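Local coordinates for fiber protein 2 (Fowl adenovirus 1, PDB 2VTW) that forms the short fibre spikes on the vertices of the viral capsid, whose trimeric C-terminal head domain serves to attach the virion to a host-cell receptor, at the interface of chains A and B. Coordinates in Å, arbitrary orientation; residue numbers count along the deposited sequence, not the author numbering. Chains: chain A/B, Fiber protein 2.

Contact 1: the interface of chains A and B. Residues chain A 4-6, 38, 94; chain B 40-41.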
loop_
_atom_site.group_PDB
_atom_site.type_symbol
_atom_site.label_atom_id
_atom_site.label_comp_id
_atom_site.label_asym_id
_atom_site.label_seq_id
_atom_site.Cartn_x
_atom_site.Cartn_y
_atom_site.Cartn_z
ATOM N N VAL A 4 20.435 -3.627 0.461
ATOM C CA VAL A 4 19.466 -2.792 1.186
ATOM C C VAL A 4 20.138 -1.515 1.719
ATOM O O VAL A 4 21.234 -1.586 2.274
ATOM C CB VAL A 4 18.837 -3.576 2.366
ATOM C CG1 VAL A 4 17.766 -2.714 3.039
ATOM C CG2 VAL A 4 18.251 -4.907 1.888
ATOM N N ALA A 5 19.506 -0.359 1.520
ATOM C CA ALA A 5 19.992 0.935 2.000
ATOM C C ALA A 5 18.815 1.790 2.491
ATOM O O ALA A 5 17.695 1.587 2.051
ATOM C CB ALA A 5 20.750 1.681 0.907
ATOM N N ALA A 6 19.104 2.729 3.400
ATOM C CA ALA A 6 18.131 3.632 4.038
ATOM C C ALA A 6 18.578 5.084 3.963
ATOM O O ALA A 6 19.771 5.364 4.110
ATOM C CB ALA A 6 17.960 3.237 5.517
ATOM N N ILE A 38 13.726 3.353 2.106
ATOM C CA ILE A 38 14.595 2.192 1.976
ATOM C C ILE A 38 14.627 1.765 0.497
ATOM O O ILE A 38 13.629 1.931 -0.231
ATOM C CB ILE A 38 14.221 0.996 2.940
ATOM C CG1 ILE A 38 12.852 0.436 2.616
ATOM C CG2 ILE A 38 14.332 1.425 4.486
ATOM C CD1 ILE A 38 12.597 -1.027 3.078
ATOM N N GLU A 94 22.455 5.077 5.416
ATOM C CA GLU A 94 22.877 3.792 5.989
ATOM C C GLU A 94 22.861 2.715 4.891
ATOM O O GLU A 94 21.835 2.517 4.262
ATOM C CB GLU A 94 21.965 3.349 7.143
ATOM C CG GLU A 94 22.356 1.968 7.746
ATOM C CD GLU A 94 21.438 1.497 8.907
ATOM O OE1 GLU A 94 20.534 2.294 9.322
ATOM O OE2 GLU A 94 21.630 0.332 9.406
ATOM N N THR B 40 12.834 -4.306 7.474
ATOM C CA THR B 40 13.935 -4.100 6.529
ATOM C C THR B 40 14.552 -2.780 6.924
ATOM O O THR B 40 13.974 -1.729 6.671
ATOM C CB THR B 40 13.484 -4.051 5.024
ATOM O OG1 THR B 40 12.607 -5.145 4.738
ATOM C CG2 THR B 40 14.700 -4.094 4.060
ATOM N N MET B 41 15.697 -2.868 7.610
ATOM C CA MET B 41 16.517 -1.701 7.974
ATOM C C MET B 41 15.678 -0.528 8.505
ATOM O O MET B 41 15.821 0.612 8.063
ATOM C CB MET B 41 17.371 -1.274 6.768
ATOM C CG MET B 41 18.571 -0.373 7.118
ATOM S SD MET B 41 19.814 -0.259 5.769
ATOM C CE MET B 41 20.481 -1.917 5.764
#
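The thioether sulfur SD of B:Met41 rests among groups of chain A at van der Waals range: it lies 3.7 Å from the backbone carbonyl O of A:Glu94 and 3.9 Å from the amide N of A:Ala6, with the methyl of A:Ala6 touching it as well. These are packing contacts. CG of B:Met41 is anti to its backbone N (chi1 -162°), which sends the chain out over strand 4-10 of chain A; the bend at chi3 (-68°) then turns the terminal methyl CE back towards A:Val4, 3.6 Å from that residue's carbonyl O. From the opposite direction comes A:Glu94, extended beyond CG, and its carboxylate carbon CD meets CG of B:Met41 at 3.9 Å. A face of the carboxylate lies against CG of B:Met41, and the methylene CG against SD. Beside this, B:Thr40 uses its methyl branch: CG2 touches CG1 of A:Val4 at 3.5 Å, while CD1 of A:Ile38 crosses at about a right angle and reaches CB of B:Thr40 at 3.7 Å. B:Met41, just past the end of strand 28-40, buries 88 Å² here. The patch is a largely apolar seam that helps hold neighbouring subunits of the homotrimeric fibre head together.

Contact 2: the interface of chains A and B. Residues chain A 36, 47, 49, 191; chain B 108-109, 195-197.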
loop_
_atom_site.group_PDB
_atom_site.type_symbol
_atom_site.label_atom_id
_atom_site.label_comp_id
_atom_site.label_asym_id
_atom_site.label_seq_id
_atom_site.Cartn_x
_atom_site.Cartn_y
_atom_site.Cartn_z
ATOM N N GLN A 36 11.557 8.844 5.520
ATOM C CA GLN A 36 12.364 7.652 5.762
ATOM C C GLN A 36 12.157 6.758 4.556
ATOM O O GLN A 36 11.019 6.340 4.290
ATOM C CB GLN A 36 11.913 6.947 7.036
ATOM C CG GLN A 36 12.230 7.742 8.331
ATOM C CD GLN A 36 11.565 7.177 9.557
ATOM O OE1 GLN A 36 10.382 7.420 9.772
ATOM N NE2 GLN A 36 12.308 6.411 10.365
ATOM N N SER A 47 8.475 6.415 3.283
ATOM C CA SER A 47 7.546 6.803 4.359
ATOM C C SER A 47 7.712 8.283 4.662
ATOM O O SER A 47 8.822 8.750 4.945
ATOM C CB SER A 47 7.788 5.976 5.617
ATOM O OG SER A 47 7.014 6.473 6.702
ATOM N N TYR A 49 5.941 11.687 6.776
ATOM C CA TYR A 49 5.021 12.490 7.588
ATOM C C TYR A 49 5.141 13.978 7.213
ATOM O O TYR A 49 6.246 14.465 6.929
ATOM C CB TYR A 49 5.323 12.371 9.062
ATOM C CG TYR A 49 5.187 11.010 9.708
ATOM C CD1 TYR A 49 3.972 10.596 10.291
ATOM C CD2 TYR A 49 6.270 10.169 9.801
ATOM C CE1 TYR A 49 3.869 9.369 10.923
ATOM C CE2 TYR A 49 6.172 8.965 10.405
ATOM C CZ TYR A 49 4.978 8.558 10.965
ATOM O OH TYR A 49 4.950 7.314 11.576
ATOM N N PRO A 191 1.816 7.955 8.710
ATOM C CA PRO A 191 2.836 7.876 7.645
ATOM C C PRO A 191 2.210 7.619 6.277
ATOM O O PRO A 191 1.328 6.765 6.147
ATOM C CB PRO A 191 3.718 6.700 8.072
ATOM C CG PRO A 191 2.861 5.867 8.969
ATOM C CD PRO A 191 1.817 6.772 9.572
ATOM N N ASN B 108 4.524 7.229 16.897
ATOM C CA ASN B 108 3.825 8.001 15.879
ATOM C C ASN B 108 3.924 9.514 16.168
ATOM O O ASN B 108 3.340 10.023 17.148
ATOM C CB ASN B 108 2.371 7.510 15.796
ATOM C CG ASN B 108 1.615 8.087 14.657
ATOM O OD1 ASN B 108 2.030 9.070 14.039
ATOM N ND2 ASN B 108 0.432 7.506 14.389
ATOM N N PRO B 109 4.664 10.252 15.308
ATOM C CA PRO B 109 4.876 11.671 15.561
ATOM C C PRO B 109 3.642 12.526 15.425
ATOM O O PRO B 109 3.648 13.662 15.915
ATOM C CB PRO B 109 5.910 12.069 14.499
ATOM C CG PRO B 109 5.674 11.154 13.398
ATOM C CD PRO B 109 5.361 9.830 14.086
ATOM N N THR B 195 2.553 -0.721 6.270
ATOM C CA THR B 195 3.951 -0.294 6.398
ATOM C C THR B 195 4.040 0.978 7.253
ATOM O O THR B 195 3.289 1.957 7.048
ATOM C CB THR B 195 4.590 -0.048 5.003
ATOM O OG1 THR B 195 4.437 -1.237 4.197
ATOM C CG2 THR B 195 6.113 0.297 5.138
ATOM N N CYS B 196 4.942 0.935 8.221
ATOM C CA CYS B 196 5.256 2.089 9.064
ATOM C C CYS B 196 6.719 2.007 9.469
ATOM O O CYS B 196 7.330 0.942 9.360
ATOM C CB CYS B 196 4.355 2.142 10.325
ATOM S SG CYS B 196 4.594 0.774 11.399
ATOM N N PRO B 197 7.307 3.146 9.880
ATOM C CA PRO B 197 8.658 3.087 10.444
ATOM C C PRO B 197 8.766 2.202 11.677
ATOM O O PRO B 197 7.902 2.257 12.576
ATOM C CB PRO B 197 8.964 4.545 10.778
ATOM C CG PRO B 197 8.035 5.348 9.861
ATOM C CD PRO B 197 6.792 4.515 9.816
#
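Two prolines of chain B, B:Pro109 and B:Pro197, meet chain A on different parts of A:Tyr49 and its neighbours. B:Pro109 lies over the face of the phenol ring in a CH-pi contact, its CG 3.4 Å from the ring centroid and its CD 3.4 Å from CZ of A:Tyr49. The proline side chain crosses the tyrosine at about a right angle, with its CG-CD edge turned down onto the ring. The opposite face is backed by chain A itself: CA of A:Pro191, which follows a cis peptide bond, stands 3.7 Å above the ring plane, offset towards the rim. The ring is therefore sandwiched between a proline of each subunit, in this part of the homotrimeric head's interface. Chi1 (-63°) and chi2 (-91°) together turn one face of the ring to B:Pro109. At the rim, the amide oxygen OD1 of B:Asn108 approaches CE1 of A:Tyr49 at 3.6 Å.

B:Pro197 and A:Tyr49 approach each other from opposite directions, CD of the proline 3.8 Å from the phenol OH. Its CG also packs against the hydroxyl OG of A:Ser47, at 3.5 Å. The side chain of A:Gln36 crosses it at about a right angle, its carboxamide carbon CD 3.9 Å from CB of B:Pro197. In the fold, chain A contributes strands 28-40, 43-53 and 185-197, whereas chain B answers with the end of its own strand 185-197 and the loop carrying B:Asn108 and B:Pro109.

Contact 3: the interface of chains A and B. Residues chain A 12, 14, 49, 188-189; chain B 108-110.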
loop_
_atom_site.group_PDB
_atom_site.type_symbol
_atom_site.label_atom_id
_atom_site.label_comp_id
_atom_site.label_asym_id
_atom_site.label_seq_id
_atom_site.Cartn_x
_atom_site.Cartn_y
_atom_site.Cartn_z
ATOM N N ILE A 12 12.271 14.250 13.400
ATOM C CA ILE A 12 11.572 13.148 14.047
ATOM C C ILE A 12 10.293 13.577 14.780
ATOM O O ILE A 12 9.345 12.799 14.856
ATOM C CB ILE A 12 12.525 12.405 15.036
ATOM C CG1 ILE A 12 12.004 10.989 15.346
ATOM C CG2 ILE A 12 12.707 13.235 16.313
ATOM C CD1 ILE A 12 13.103 9.957 15.621
ATOM N N LEU A 14 8.631 16.610 13.864
ATOM C CA LEU A 14 7.850 17.498 13.011
ATOM C C LEU A 14 7.794 18.900 13.611
ATOM O O LEU A 14 6.729 19.519 13.745
ATOM C CB LEU A 14 6.444 16.925 12.764
ATOM C CG LEU A 14 6.406 15.551 12.083
ATOM C CD1 LEU A 14 4.978 14.999 12.073
ATOM C CD2 LEU A 14 6.963 15.622 10.657
ATOM N N TYR A 49 5.941 11.687 6.776
ATOM C CA TYR A 49 5.021 12.490 7.588
ATOM C C TYR A 49 5.141 13.978 7.213
ATOM O O TYR A 49 6.246 14.465 6.929
ATOM C CB TYR A 49 5.323 12.371 9.062
ATOM C CG TYR A 49 5.187 11.010 9.708
ATOM C CD1 TYR A 49 3.972 10.596 10.291
ATOM C CD2 TYR A 49 6.270 10.169 9.801
ATOM C CE1 TYR A 49 3.869 9.369 10.923
ATOM C CE2 TYR A 49 6.172 8.965 10.405
ATOM C CZ TYR A 49 4.978 8.558 10.965
ATOM O OH TYR A 49 4.950 7.314 11.576
ATOM N N ALA A 188 -1.446 17.368 10.894
ATOM C CA ALA A 188 -0.335 16.448 10.803
ATOM C C ALA A 188 -0.853 15.145 10.177
ATOM O O ALA A 188 -1.941 14.642 10.536
ATOM C CB ALA A 188 0.282 16.193 12.160
ATOM N N ILE A 189 -0.081 14.619 9.231
ATOM C CA ILE A 189 -0.529 13.520 8.381
ATOM C C ILE A 189 0.591 12.535 8.219
ATOM O O ILE A 189 1.754 12.924 8.086
ATOM C CB ILE A 189 -0.982 14.020 6.993
ATOM C CG1 ILE A 189 -1.454 12.858 6.104
ATOM C CG2 ILE A 189 0.150 14.753 6.311
ATOM C CD1 ILE A 189 -2.226 13.288 4.881
ATOM N N ASN B 108 4.524 7.229 16.897
ATOM C CA ASN B 108 3.825 8.001 15.879
ATOM C C ASN B 108 3.924 9.514 16.168
ATOM O O ASN B 108 3.340 10.023 17.148
ATOM C CB ASN B 108 2.371 7.510 15.796
ATOM C CG ASN B 108 1.615 8.087 14.657
ATOM O OD1 ASN B 108 2.030 9.070 14.039
ATOM N ND2 ASN B 108 0.432 7.506 14.389
ATOM N N PRO B 109 4.664 10.252 15.308
ATOM C CA PRO B 109 4.876 11.671 15.561
ATOM C C PRO B 109 3.642 12.526 15.425
ATOM O O PRO B 109 3.648 13.662 15.915
ATOM C CB PRO B 109 5.910 12.069 14.499
ATOM C CG PRO B 109 5.674 11.154 13.398
ATOM C CD PRO B 109 5.361 9.830 14.086
ATOM N N ILE B 110 2.562 12.018 14.819
ATOM C CA ILE B 110 1.326 12.806 14.763
ATOM C C ILE B 110 0.537 12.784 16.102
ATOM O O ILE B 110 -0.431 13.517 16.238
ATOM C CB ILE B 110 0.425 12.436 13.528
ATOM C CG1 ILE B 110 -0.493 11.221 13.817
ATOM C CG2 ILE B 110 1.288 12.287 12.239
ATOM C CD1 ILE B 110 -1.347 10.816 12.640
#
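B:Ile110 packs against A:Tyr49 and A:Ala188, the first of the apolar contacts in this loop-to-sheet part of the trimer interface of the fibre head. Its CG2 methyl, anti to its own carbonyl carbon, touches CD1 of the tyrosine ring at 3.7 Å, the two side chains crossing at about a right angle. CB of the isoleucine meets the methyl CB of A:Ala188 at 4.0 Å. Next to it, B:Pro109, whose ring also lies on the tyrosine face, is reached by A:Leu14: the leucine's CD1 branch comes to within 3.9 Å of CB of the proline. The same proline CB sits against a polar atom too, 3.5 Å from the backbone carbonyl O of A:Ile12.

A hydrogen bond within chain B shapes the loop. The backbone N of B:Ile110 donates to the side-chain carbonyl OD1 of B:Asn108 at 3.1 Å, nearly straight at the hydrogen (158°), though the donor stands 40° out of the carbonyl plane. This link, of the Asx-turn kind, ties the asparagine across the proline and probably helps fix the shape of the loop. In the fold, this chain B loop settles against chain A between the loop of A:Ile12 and A:Leu14, which follows strand 4-10, and the strands 43-53 and 185-197.

Contact 2 and contact 3 are adjoining halves of one surface, their C-alpha centres about 8 Å apart, and they share A:Tyr49, B:Asn108 and B:Pro109. Contact 1 lies farther off, its C-alpha centre about 14 Å from that of contact 2 and 21 Å from that of contact 3. Strand 28-40 of chain A links contact 1 to contact 2, through A:Ile38 and A:Gln36, and strands 43-53 and 185-197 serve contact 2 and contact 3. Together they make an extended seam along one side of chain A. As the interface is not an exact two-fold, each subunit offers different surfaces to its neighbours, as a closed trimer requires.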